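Extracellular solute-binding protein, family 1 (Bifidobacterium longum subsp. infantis ATCC 15697, PDB 3QUF) probably captures a solute outside the cell and hands it to a membrane transporter, as other family 1 extracellular solute-binding proteins do. Local coordinates at residues Lys48-Glu51 with Asp56-Leu59; Gly188-Leu193 with Lys220-Val225; Arg228-Ala233 with Ile395-Ala400; Asp271-Asp276 with Pro351-Asp356; Phe303-Arg308 with Ala315-Phe320. All coordinates share one frame; numbering follows the deposited sequence. Where two conformers were deposited one is given.

Contact 1: Lys48-Glu51 with Asp56-Leu59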
# COMPACT_ATOMS: atom_id res chain seq x y z
N LYS A 48 23.00 8.29 -9.03
CA LYS A 48 23.86 9.05 -9.95
C LYS A 48 23.81 10.54 -9.65
O LYS A 48 24.85 11.20 -9.53
CB LYS A 48 23.47 8.75 -11.40
CG LYS A 48 23.91 7.36 -11.84
CD LYS A 48 23.58 7.10 -13.34
CE LYS A 48 23.20 5.60 -13.63
NZ LYS A 48 21.70 5.26 -13.57
N GLY A 49 22.60 11.05 -9.47
CA GLY A 49 22.42 12.47 -9.16
C GLY A 49 23.05 12.86 -7.86
O GLY A 49 23.72 13.88 -7.76
N PHE A 50 22.87 12.02 -6.85
CA PHE A 50 23.48 12.30 -5.57
C PHE A 50 25.00 12.38 -5.66
O PHE A 50 25.60 13.31 -5.15
CB PHE A 50 23.08 11.22 -4.56
CG PHE A 50 23.76 11.38 -3.23
CD1 PHE A 50 23.36 12.36 -2.35
CD2 PHE A 50 24.84 10.57 -2.88
CE1 PHE A 50 23.99 12.50 -1.08
CE2 PHE A 50 25.45 10.71 -1.64
CZ PHE A 50 25.03 11.70 -0.76
N GLU A 51 25.60 11.37 -6.28
CA GLU A 51 27.07 11.32 -6.42
C GLU A 51 27.61 12.56 -7.12
O GLU A 51 28.62 13.14 -6.71
CB GLU A 51 27.48 10.04 -7.15
CG GLU A 51 27.29 8.78 -6.25
CD GLU A 51 27.44 7.43 -7.00
OE1 GLU A 51 27.34 7.37 -8.25
OE2 GLU A 51 27.59 6.40 -6.30
N ASP A 56 32.42 14.86 -2.06
CA ASP A 56 33.07 14.43 -0.85
C ASP A 56 32.54 13.07 -0.36
O ASP A 56 33.01 12.58 0.65
CB ASP A 56 32.76 15.49 0.24
CG ASP A 56 31.23 15.71 0.49
OD1 ASP A 56 30.40 15.98 -0.46
OD2 ASP A 56 30.85 15.60 1.69
N ILE A 57 31.51 12.54 -1.01
CA ILE A 57 30.90 11.27 -0.56
C ILE A 57 31.04 10.23 -1.63
O ILE A 57 30.68 10.50 -2.79
CB ILE A 57 29.45 11.46 -0.15
CG1 ILE A 57 29.39 12.51 0.98
CG2 ILE A 57 28.75 10.07 0.24
CD1 ILE A 57 28.03 12.97 1.37
N THR A 58 31.58 9.07 -1.27
CA THR A 58 31.66 7.94 -2.16
C THR A 58 30.58 6.95 -1.73
O THR A 58 30.67 6.44 -0.62
CB THR A 58 33.04 7.23 -2.04
OG1 THR A 58 34.10 8.14 -2.42
CG2 THR A 58 33.08 5.97 -2.95
N LEU A 59 29.63 6.67 -2.61
CA LEU A 59 28.52 5.76 -2.30
C LEU A 59 28.68 4.44 -3.05
O LEU A 59 28.77 4.42 -4.29
CB LEU A 59 27.21 6.45 -2.61
CG LEU A 59 25.92 5.69 -2.36
CD1 LEU A 59 25.82 5.27 -0.90
CD2 LEU A 59 24.63 6.50 -2.74
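Ile-57, at the start of its strand, puts two carbon branches against the far end of the Phe-50 ring. Its CG2 lies 3.9 Å from CE2 of Phe-50, at the ring edge and near the ring plane, while Ile-57 CD1 sits 3.9 Å from CZ of the same phenyl group. The ring gets there because CG of Phe-50 stands anti to the backbone N (chi1 175°), which sends the phenyl out from the helix to the strand. Thr-58 turns its side chain the other way, and its backbone pairs with Thr-30 and Ile-32 of the neighbouring strand. Leu-59 comes back to the helix, with its CD2 4.1 Å from CD2 of Phe-50 and oblique to the ring, the two side chains crossing at about a right angle. The backbone O of Leu-59 lies 3.1 Å from OE2 of Glu-51. Both are acceptors and share no hydrogen bond, so the approach is likely to be electrostatically unfavourable if the glutamate is ionised. That same OE2 also passes 3.7 Å from Leu-59 CB, carried there by a glutamate chain extended beyond CG. Phe-320 of helix 311-324 meets the Phe-50 ring edge-to-face. Strand 30-36, helix 40-53 and strand 57-63 form a beta-alpha-beta unit with two parallel strands, and here the helix of that unit packs onto its second strand.

Contact 2: Gly188-Leu193 with Lys220-Val225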
# COMPACT_ATOMS: atom_id res chain seq x y z
N GLY A 188 -8.56 -6.07 -2.01
CA GLY A 188 -8.51 -4.61 -2.02
C GLY A 188 -9.85 -3.95 -1.66
O GLY A 188 -9.88 -2.93 -0.98
N SER A 189 -10.95 -4.52 -2.10
CA SER A 189 -12.28 -3.96 -1.76
C SER A 189 -12.56 -4.02 -0.26
O SER A 189 -13.09 -3.08 0.33
CB SER A 189 -13.42 -4.68 -2.55
OG SER A 189 -13.48 -6.09 -2.29
N PHE A 190 -12.23 -5.16 0.34
CA PHE A 190 -12.36 -5.31 1.77
C PHE A 190 -11.48 -4.30 2.49
O PHE A 190 -11.92 -3.67 3.44
CB PHE A 190 -11.96 -6.73 2.22
CG PHE A 190 -11.96 -6.89 3.70
CD1 PHE A 190 -13.15 -7.12 4.39
CD2 PHE A 190 -10.78 -6.73 4.42
CE1 PHE A 190 -13.16 -7.22 5.76
CE2 PHE A 190 -10.80 -6.83 5.80
CZ PHE A 190 -11.99 -7.07 6.46
N THR A 191 -10.24 -4.14 2.02
CA THR A 191 -9.32 -3.21 2.69
C THR A 191 -9.87 -1.79 2.61
O THR A 191 -9.79 -1.04 3.59
CB THR A 191 -7.92 -3.33 2.12
OG1 THR A 191 -7.48 -4.68 2.32
CG2 THR A 191 -6.95 -2.36 2.79
N GLY A 192 -10.43 -1.43 1.46
CA GLY A 192 -11.05 -0.10 1.29
C GLY A 192 -12.21 0.12 2.23
O GLY A 192 -12.40 1.21 2.79
N LEU A 193 -13.00 -0.93 2.45
CA LEU A 193 -14.13 -0.86 3.34
C LEU A 193 -13.69 -0.77 4.79
O LEU A 193 -14.23 0.01 5.56
CB LEU A 193 -15.04 -2.07 3.08
CG LEU A 193 -16.42 -2.02 3.72
CD1 LEU A 193 -17.23 -0.84 3.17
CD2 LEU A 193 -17.15 -3.37 3.48
N LYS A 220 -13.54 -7.80 17.42
CA LYS A 220 -14.24 -6.52 17.68
C LYS A 220 -14.37 -5.67 16.41
O LYS A 220 -15.46 -5.16 16.10
CB LYS A 220 -13.54 -5.70 18.77
CG LYS A 220 -13.73 -6.25 20.20
CD LYS A 220 -12.89 -5.43 21.22
CE LYS A 220 -12.46 -6.22 22.49
NZ LYS A 220 -11.07 -5.82 23.01
N ASP A 221 -13.27 -5.52 15.68
CA ASP A 221 -13.22 -4.49 14.62
C ASP A 221 -13.36 -4.98 13.20
O ASP A 221 -13.89 -4.24 12.37
CB ASP A 221 -11.97 -3.64 14.78
CG ASP A 221 -12.11 -2.59 15.86
OD1 ASP A 221 -13.20 -1.96 16.01
OD2 ASP A 221 -11.11 -2.43 16.57
N TRP A 222 -12.88 -6.17 12.89
CA TRP A 222 -13.01 -6.66 11.54
C TRP A 222 -14.36 -7.32 11.31
O TRP A 222 -14.84 -7.32 10.19
CB TRP A 222 -11.89 -7.62 11.15
CG TRP A 222 -10.57 -6.93 10.81
CD1 TRP A 222 -10.05 -5.80 11.40
CD2 TRP A 222 -9.63 -7.31 9.80
NE1 TRP A 222 -8.83 -5.50 10.84
CE2 TRP A 222 -8.55 -6.42 9.87
CE3 TRP A 222 -9.58 -8.35 8.87
CZ2 TRP A 222 -7.44 -6.51 9.01
CZ3 TRP A 222 -8.46 -8.46 8.03
CH2 TRP A 222 -7.41 -7.53 8.11
N THR A 223 -14.97 -7.89 12.36
CA THR A 223 -16.29 -8.55 12.20
C THR A 223 -17.31 -7.71 11.48
O THR A 223 -17.91 -8.17 10.52
CB THR A 223 -16.87 -9.05 13.53
OG1 THR A 223 -15.95 -9.96 14.11
CG2 THR A 223 -18.19 -9.74 13.29
N PRO A 224 -17.52 -6.45 11.91
CA PRO A 224 -18.54 -5.63 11.24
C PRO A 224 -18.23 -5.32 9.79
O PRO A 224 -19.14 -5.14 8.99
CB PRO A 224 -18.56 -4.33 12.05
CG PRO A 224 -17.31 -4.31 12.84
CD PRO A 224 -16.90 -5.76 13.06
N VAL A 225 -16.95 -5.30 9.46
CA VAL A 225 -16.53 -5.05 8.09
C VAL A 225 -16.73 -6.29 7.26
O VAL A 225 -17.29 -6.23 6.16
CB VAL A 225 -15.08 -4.51 8.02
CG1 VAL A 225 -14.69 -4.12 6.55
CG2 VAL A 225 -14.94 -3.30 8.94
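Phe-190 lies between Trp-222 and Val-225 and touches both. Its CE2 comes over one face of the indole, 3.6 Å from CZ3 of Trp-222 and displaced toward the rim. The phenyl ring and the six-membered ring of Trp-222 have centroids 5.2 Å apart and planes inclined at 53°, an oblique aromatic pair. On its other flank, CE1 of Phe-190 is 3.5 Å from CG1 of Val-225. That same methyl also meets Leu-193, whose CG is 3.9 Å from Val-225 CG1, so a single valine branch fills the angle between two side chains one helical turn apart. It does so with CG1 held anti to the valine N (chi1 -175°), while CD2 of Leu-193 runs past to lie 3.9 Å from Val-225 O. This is helix-on-helix packing: helix 188-199 meets the start of helix 223-234 and Trp-222, which falls between helices 218-221 and 223-234 in sequence. The four touching residues are all buried, and they meet mainly through apolar side chains; the closest CA atoms, those of Leu-193 and Val-225, are 6.8 Å apart. Further out, the ring of Phe-226 stacks on Phe-190, and Phe-218 meets Trp-222 edge-to-face. The indole NE1 is hydrogen-bonded to Asp-208 OD1, which anchors the polar edge of the ring, and Leu-404 of helix 397-408 also packs on Trp-222.

Contact 3: Arg228-Ala233 with Ile395-Ala400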
# COMPACT_ATOMS: atom_id res chain seq x y z
N ARG A 228 -20.43 -6.59 6.31
CA ARG A 228 -20.86 -5.79 5.18
C ARG A 228 -20.27 -6.34 3.89
O ARG A 228 -20.94 -6.39 2.85
CB ARG A 228 -20.50 -4.33 5.39
CG ARG A 228 -21.18 -3.71 6.61
CD ARG A 228 -22.72 -3.89 6.57
NE ARG A 228 -23.28 -3.36 5.31
CZ ARG A 228 -24.29 -3.89 4.62
NH1 ARG A 228 -24.88 -5.00 5.01
NH2 ARG A 228 -24.70 -3.32 3.49
N TRP A 229 -19.03 -6.80 3.96
CA TRP A 229 -18.40 -7.45 2.80
C TRP A 229 -19.14 -8.76 2.46
O TRP A 229 -19.42 -9.00 1.29
CB TRP A 229 -16.90 -7.69 3.07
CG TRP A 229 -16.04 -7.83 1.86
CD1 TRP A 229 -15.70 -6.87 0.99
CD2 TRP A 229 -15.41 -9.03 1.40
NE1 TRP A 229 -14.88 -7.37 0.01
CE2 TRP A 229 -14.67 -8.69 0.25
CE3 TRP A 229 -15.36 -10.34 1.87
CZ2 TRP A 229 -13.93 -9.62 -0.46
CZ3 TRP A 229 -14.61 -11.25 1.17
CH2 TRP A 229 -13.91 -10.89 0.01
N GLU A 230 -19.49 -9.57 3.46
CA GLU A 230 -20.25 -10.82 3.27
C GLU A 230 -21.61 -10.49 2.60
O GLU A 230 -22.09 -11.23 1.72
CB GLU A 230 -20.45 -11.56 4.61
CG GLU A 230 -21.24 -12.88 4.52
CD GLU A 230 -21.54 -13.51 5.89
OE1 GLU A 230 -21.30 -12.87 6.93
OE2 GLU A 230 -22.05 -14.66 5.92
N ALA A 231 -22.23 -9.38 3.00
CA ALA A 231 -23.54 -8.99 2.46
C ALA A 231 -23.47 -8.78 0.94
O ALA A 231 -24.42 -9.12 0.23
CB ALA A 231 -24.08 -7.73 3.15
N ALA A 232 -22.36 -8.22 0.45
CA ALA A 232 -22.17 -8.08 -1.00
C ALA A 232 -22.02 -9.44 -1.65
O ALA A 232 -22.49 -9.63 -2.75
CB ALA A 232 -20.96 -7.18 -1.34
N ALA A 233 -21.38 -10.39 -0.97
CA ALA A 233 -21.27 -11.75 -1.50
C ALA A 233 -22.64 -12.42 -1.53
O ALA A 233 -22.98 -13.09 -2.50
CB ALA A 233 -20.32 -12.57 -0.67
N ILE A 395 -18.23 -19.76 5.87
CA ILE A 395 -18.03 -19.31 7.23
C ILE A 395 -18.71 -17.96 7.40
O ILE A 395 -18.95 -17.26 6.42
CB ILE A 395 -16.55 -19.22 7.56
CG1 ILE A 395 -15.87 -18.10 6.76
CG2 ILE A 395 -15.87 -20.57 7.28
CD1 ILE A 395 -14.50 -17.88 7.17
N SER A 396 -19.03 -17.61 8.63
CA SER A 396 -19.65 -16.33 8.89
C SER A 396 -18.56 -15.29 9.04
O SER A 396 -17.38 -15.63 9.19
CB SER A 396 -20.42 -16.38 10.19
OG SER A 396 -19.54 -16.62 11.26
N ALA A 397 -18.97 -14.03 9.04
CA ALA A 397 -18.08 -12.92 9.35
C ALA A 397 -17.40 -13.10 10.70
O ALA A 397 -16.18 -12.98 10.81
CB ALA A 397 -18.85 -11.59 9.32
N LYS A 398 -18.17 -13.39 11.75
CA LYS A 398 -17.55 -13.53 13.07
C LYS A 398 -16.55 -14.70 13.11
O LYS A 398 -15.49 -14.58 13.72
CB LYS A 398 -18.59 -13.63 14.20
CG LYS A 398 -18.02 -13.08 15.55
CD LYS A 398 -18.84 -13.42 16.80
CE LYS A 398 -20.26 -12.85 16.74
NZ LYS A 398 -20.31 -11.38 16.40
N ASP A 399 -16.87 -15.81 12.44
CA ASP A 399 -15.93 -16.95 12.38
C ASP A 399 -14.61 -16.56 11.71
O ASP A 399 -13.55 -16.97 12.16
CB ASP A 399 -16.50 -18.14 11.60
CG ASP A 399 -17.69 -18.82 12.30
OD1 ASP A 399 -17.75 -18.85 13.57
OD2 ASP A 399 -18.56 -19.35 11.54
N ALA A 400 -14.69 -15.81 10.62
CA ALA A 400 -13.48 -15.33 9.94
C ALA A 400 -12.65 -14.46 10.87
O ALA A 400 -11.43 -14.63 10.96
CB ALA A 400 -13.85 -14.54 8.69
O HOH W 1 -22.43 -13.63 9.10
O HOH W 2 -20.71 -16.59 4.45
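Glu-230 and Ala-397 bring their CA atoms to 6.8 Å, where helix 223-234 passes the first turn of helix 397-408. Glu-230 does nearly all the work. With CG anti to the backbone N (chi1 -180°) and the rest of the chain extended, its carboxylate reaches straight across to that helix start. OE1 accepts a weak hydrogen bond from Ala-397 N at 3.4 Å, with an N-H...O angle of 140°, and the same OE1 lies 3.7 Å from Ala-397 CB. Two waters lie in the join: one donates to Glu-230 OE1 at 2.6 Å and makes only a weak link to Ala-397 N. The second lies 2.8 Å from Glu-230 OE2 and 2.7 Å from Ile-395 O, though it cannot donate to every acceptor within its range. The negative group beside the N-terminus is probably favoured by the helix dipole. Ser-396 holds the N-cap: its OG accepts from Asp-399 N at 3.0 Å, and a weak return bond from Ser-396 N to Asp-399 OD2 completes a capping box. Around this partly buried polar seam, Ala-397 and Ala-400 rest on Phe-226 of helix 223-234, Ile-395 leans on Gln-386 and Lys-389 of helix 376-391, and on another side of helix 223-234 Ala-232 packs against Trp-160 and Ile-164 of helix 160-172.

Contact 4: Asp271-Asp276 with Pro351-Asp356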
# COMPACT_ATOMS: atom_id res chain seq x y z
N ASP A 271 -2.96 -0.43 -20.45
CA ASP A 271 -3.87 -1.42 -21.02
C ASP A 271 -5.32 -0.92 -21.09
O ASP A 271 -6.03 -1.20 -22.05
CB ASP A 271 -3.78 -2.75 -20.27
CG ASP A 271 -2.43 -3.48 -20.46
OD1 ASP A 271 -1.77 -3.28 -21.50
OD2 ASP A 271 -2.04 -4.27 -19.56
N LEU A 272 -5.76 -0.16 -20.08
CA LEU A 272 -7.14 0.32 -20.08
C LEU A 272 -7.34 1.41 -21.14
O LEU A 272 -8.39 1.50 -21.76
CB LEU A 272 -7.54 0.81 -18.69
CG LEU A 272 -7.62 -0.29 -17.60
CD1 LEU A 272 -8.44 0.22 -16.43
CD2 LEU A 272 -8.19 -1.63 -18.08
N GLN A 273 -6.32 2.23 -21.33
CA GLN A 273 -6.41 3.30 -22.32
C GLN A 273 -6.39 2.73 -23.73
O GLN A 273 -7.12 3.22 -24.58
CB GLN A 273 -5.29 4.31 -22.09
CG GLN A 273 -5.67 5.30 -20.99
CD GLN A 273 -4.68 6.43 -20.80
OE1 GLN A 273 -3.58 6.42 -21.35
NE2 GLN A 273 -5.07 7.42 -20.00
N LYS A 274 -5.58 1.70 -23.95
CA LYS A 274 -5.58 0.94 -25.22
C LYS A 274 -6.92 0.29 -25.56
O LYS A 274 -7.25 0.12 -26.74
CB LYS A 274 -4.52 -0.18 -25.17
CG LYS A 274 -3.11 0.24 -25.56
CD LYS A 274 -2.95 0.44 -27.07
CE LYS A 274 -2.98 -0.87 -27.88
NZ LYS A 274 -2.41 -0.75 -29.27
N SER A 275 -7.67 -0.11 -24.54
CA SER A 275 -8.89 -0.86 -24.71
C SER A 275 -9.99 0.03 -25.26
O SER A 275 -9.83 1.25 -25.36
CB SER A 275 -9.34 -1.48 -23.36
OG SER A 275 -9.97 -0.51 -22.55
N ASP A 276 -11.12 -0.59 -25.58
CA ASP A 276 -12.33 0.09 -26.03
C ASP A 276 -13.20 0.59 -24.89
O ASP A 276 -14.30 1.10 -25.14
CB ASP A 276 -13.20 -0.89 -26.84
CG ASP A 276 -12.60 -1.27 -28.15
OD1 ASP A 276 -11.55 -0.69 -28.52
OD2 ASP A 276 -13.21 -2.16 -28.83
N PRO A 351 -2.40 11.55 -14.20
CA PRO A 351 -3.24 11.30 -15.35
C PRO A 351 -4.65 11.74 -15.05
O PRO A 351 -5.13 11.53 -13.93
CB PRO A 351 -3.16 9.78 -15.52
CG PRO A 351 -1.87 9.41 -14.93
CD PRO A 351 -1.66 10.34 -13.78
N ALA A 352 -5.33 12.34 -16.03
CA ALA A 352 -6.69 12.84 -15.88
C ALA A 352 -7.64 11.88 -15.18
O ALA A 352 -8.43 12.28 -14.31
CB ALA A 352 -7.29 13.22 -17.25
N GLU A 353 -7.57 10.61 -15.55
CA GLU A 353 -8.50 9.63 -15.00
C GLU A 353 -8.28 9.44 -13.48
O GLU A 353 -9.20 9.01 -12.79
CB GLU A 353 -8.31 8.28 -15.71
CG GLU A 353 -8.58 8.33 -17.21
CD GLU A 353 -7.38 8.75 -18.11
OE1 GLU A 353 -6.35 9.28 -17.63
OE2 GLU A 353 -7.48 8.52 -19.33
N LEU A 354 -7.07 9.72 -13.00
CA LEU A 354 -6.74 9.51 -11.60
C LEU A 354 -6.79 10.82 -10.79
O LEU A 354 -6.45 10.84 -9.62
CB LEU A 354 -5.34 8.91 -11.49
CG LEU A 354 -5.18 7.49 -12.04
CD1 LEU A 354 -3.70 7.11 -12.07
CD2 LEU A 354 -5.95 6.54 -11.17
N LYS A 355 -7.22 11.92 -11.41
CA LYS A 355 -7.11 13.21 -10.70
C LYS A 355 -7.88 13.21 -9.40
O LYS A 355 -7.31 13.61 -8.39
CB LYS A 355 -7.60 14.36 -11.55
CG LYS A 355 -7.39 15.72 -10.86
CD LYS A 355 -7.88 16.86 -11.74
CE LYS A 355 -7.62 18.23 -11.09
NZ LYS A 355 -6.22 18.34 -10.63
N ASP A 356 -9.13 12.75 -9.41
CA ASP A 356 -9.97 12.65 -8.17
C ASP A 356 -9.29 11.81 -7.11
O ASP A 356 -9.09 12.25 -5.96
CB ASP A 356 -11.38 12.10 -8.50
CG ASP A 356 -12.33 11.98 -7.24
OD1 ASP A 356 -12.39 12.90 -6.37
OD2 ASP A 356 -13.08 10.96 -7.15
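The amide of Gln-273 and the carboxylate of Glu-353 meet with their planes turned 46° apart. The amide nitrogen comes in from above the carboxylate, 43° out of its plane, and the bond likewise leaves the plane of the amide itself. Gln-273 NE2 donates to Glu-353 OE2 at 2.7 Å, a short bond but bent to 138° at the hydrogen. Behind NE2, the amide carbon CD of Gln-273 is 3.8 Å from Glu-353 OE2. The backbones stay well apart, the CA atoms of Gln-273 and Glu-353 being 9.9 Å from each other, so two long side chains span the gap. The glutamine runs extended beyond CG, whereas Glu-353 bends at its second torsion. Gln-273 and Glu-353 also touch a crystal neighbour, so their exact pose may owe something to the lattice. Ser-275, just past the helix, donates OG to Leu-272 O at 2.7 Å, and the same OG is bonded to Ile-277 N. Leu-272 and Glu-353 both pack on Phe-279 of strand 279-282. The arrangement is a polar side-chain tie at the protein surface, joining the last turn of helix 269-274 to the turn that leads into helix 355-362, beside the mixed sheet of this alpha/beta protein.

Contact 5: Phe303-Arg308 with Ala315-Phe320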
# COMPACT_ATOMS: atom_id res chain seq x y z
N PHE A 303 13.45 4.32 3.94
CA PHE A 303 14.91 4.40 3.98
C PHE A 303 15.39 4.64 5.38
O PHE A 303 14.83 5.45 6.09
CB PHE A 303 15.38 5.54 3.07
CG PHE A 303 15.10 5.29 1.62
CD1 PHE A 303 13.82 5.44 1.12
CD2 PHE A 303 16.10 4.83 0.77
CE1 PHE A 303 13.55 5.14 -0.23
CE2 PHE A 303 15.81 4.55 -0.55
CZ PHE A 303 14.54 4.70 -1.04
N ALA A 304 16.45 3.94 5.76
CA ALA A 304 16.99 3.98 7.11
C ALA A 304 18.51 4.06 7.06
O ALA A 304 19.16 3.72 6.04
CB ALA A 304 16.55 2.71 7.86
N ILE A 305 19.08 4.56 8.15
CA ILE A 305 20.52 4.67 8.33
C ILE A 305 20.95 3.70 9.47
O ILE A 305 20.24 3.52 10.44
CB ILE A 305 20.90 6.16 8.68
CG1 ILE A 305 20.47 7.10 7.57
CG2 ILE A 305 22.39 6.27 8.99
CD1 ILE A 305 20.67 8.59 7.85
N ALA A 306 22.13 3.12 9.33
CA ALA A 306 22.70 2.20 10.33
C ALA A 306 23.02 2.96 11.61
O ALA A 306 23.72 3.99 11.57
CB ALA A 306 23.97 1.56 9.81
N SER A 307 22.60 2.43 12.74
CA SER A 307 23.08 2.96 14.01
C SER A 307 24.55 2.63 14.25
O SER A 307 25.24 3.38 14.97
CB SER A 307 22.20 2.48 15.15
OG SER A 307 22.26 1.08 15.19
N ARG A 308 25.04 1.53 13.69
CA ARG A 308 26.43 1.13 13.78
C ARG A 308 27.19 1.61 12.55
O ARG A 308 27.35 0.88 11.55
CB ARG A 308 26.55 -0.38 13.95
CG ARG A 308 27.97 -0.90 14.06
CD ARG A 308 28.11 -2.00 15.02
NE ARG A 308 27.26 -3.12 14.66
CZ ARG A 308 27.64 -4.08 13.82
NH1 ARG A 308 26.78 -5.05 13.55
NH2 ARG A 308 28.83 -4.08 13.26
N ALA A 315 26.61 11.20 8.97
CA ALA A 315 26.41 12.55 8.40
C ALA A 315 26.21 12.48 6.87
O ALA A 315 25.35 13.13 6.28
CB ALA A 315 27.57 13.44 8.74
N ALA A 316 27.01 11.67 6.21
CA ALA A 316 26.92 11.51 4.77
C ALA A 316 25.60 10.82 4.38
O ALA A 316 24.97 11.18 3.37
CB ALA A 316 28.13 10.70 4.22
N ALA A 317 25.20 9.81 5.14
CA ALA A 317 23.94 9.11 4.91
C ALA A 317 22.73 10.03 5.06
O ALA A 317 21.77 9.95 4.27
CB ALA A 317 23.85 7.86 5.82
N LYS A 318 22.80 10.94 6.03
CA LYS A 318 21.75 11.94 6.18
C LYS A 318 21.67 12.84 4.93
O LYS A 318 20.56 13.25 4.55
CB LYS A 318 21.97 12.78 7.43
CG LYS A 318 21.72 11.97 8.70
CD LYS A 318 21.98 12.79 9.98
CE LYS A 318 21.78 12.00 11.25
NZ LYS A 318 22.23 12.79 12.44
N LYS A 319 22.82 13.16 4.33
CA LYS A 319 22.79 13.93 3.06
C LYS A 319 22.11 13.15 1.93
O LYS A 319 21.43 13.73 1.09
CB LYS A 319 24.20 14.35 2.65
CG LYS A 319 24.75 15.47 3.50
CD LYS A 319 26.10 15.96 2.94
CE LYS A 319 26.70 17.11 3.76
NZ LYS A 319 27.75 17.84 2.96
N PHE A 320 22.28 11.83 1.90
CA PHE A 320 21.59 11.01 0.93
C PHE A 320 20.07 10.99 1.14
O PHE A 320 19.31 11.22 0.21
CB PHE A 320 22.13 9.59 0.92
CG PHE A 320 21.50 8.73 -0.13
CD1 PHE A 320 21.76 8.94 -1.48
CD2 PHE A 320 20.62 7.73 0.23
CE1 PHE A 320 21.15 8.15 -2.42
CE2 PHE A 320 20.04 6.91 -0.72
CZ PHE A 320 20.28 7.12 -2.03
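Ile-305 is the residue most buried here, and it faces Ala-317 of the helix. Its CG2 lies 3.8 Å from Ala-317 CB, and its CG1 is 3.9 Å from the same methyl, so the alanine rests on the fork of the isoleucine. The longer branch touches that methyl too and also reaches Lys-318: CD1 comes 3.6 Å from Lys-318 CG and 3.7 Å from Lys-318 N, lying alongside the helix backbone. CG1 sits anti to the carbonyl carbon (chi1 -60°) and the chain then runs extended, which carries the terminal methyl that far. With only a methyl at Ala-317 between them, the CA atoms of Ile-305 and Ala-317 are 6.6 Å apart. The pairing is that of a strand with the helix that follows it after a short connection: strand 295-305 lies in the large mixed sheet, and helix 311-324 folds back over that sheet's face, as in the alpha/beta lobes of solute-binding proteins. Ala-317 also packs on Ile-86 of strand 86-89, which runs antiparallel to strand 295-305, and the backbone of Ile-305 bonds to Leu-104. Of its side chain, Lys-318 offers CG, crossing the isoleucine at about a right angle, while its NZ forms a salt bridge with Glu-109. Phe-303, two residues before Ile-305, directs its CB to the helix but keeps a longer distance; its side chain touches Phe-34 of strand 30-36, and the Phe-320 ring meets that of Phe-34 from the helix.

Overall arrangement
Contacts 1, 2 and 5 are largely buried and mainly apolar, contact 3 is partly buried, and contact 4 lies at the surface, where polar bonding replaces packing. Contacts 1 and 5 reach the same sheet, and helix 311-324, half of contact 5, packs on contact 1, with Ile-57 CD1 3.6 Å from Ala-316 CB. On the opposite side of the chain's centre, contacts 2 and 3 share helix 223-234. That helix makes a mainly apolar contact with helix 188-199, with one polar bond, Ser-189 OG and Trp-229 NE1 being hydrogen-bonded at 3.0 Å, and turns a carboxylate hydrogen-bonded to water toward helix 397-408. Contact 4 touches none of the others.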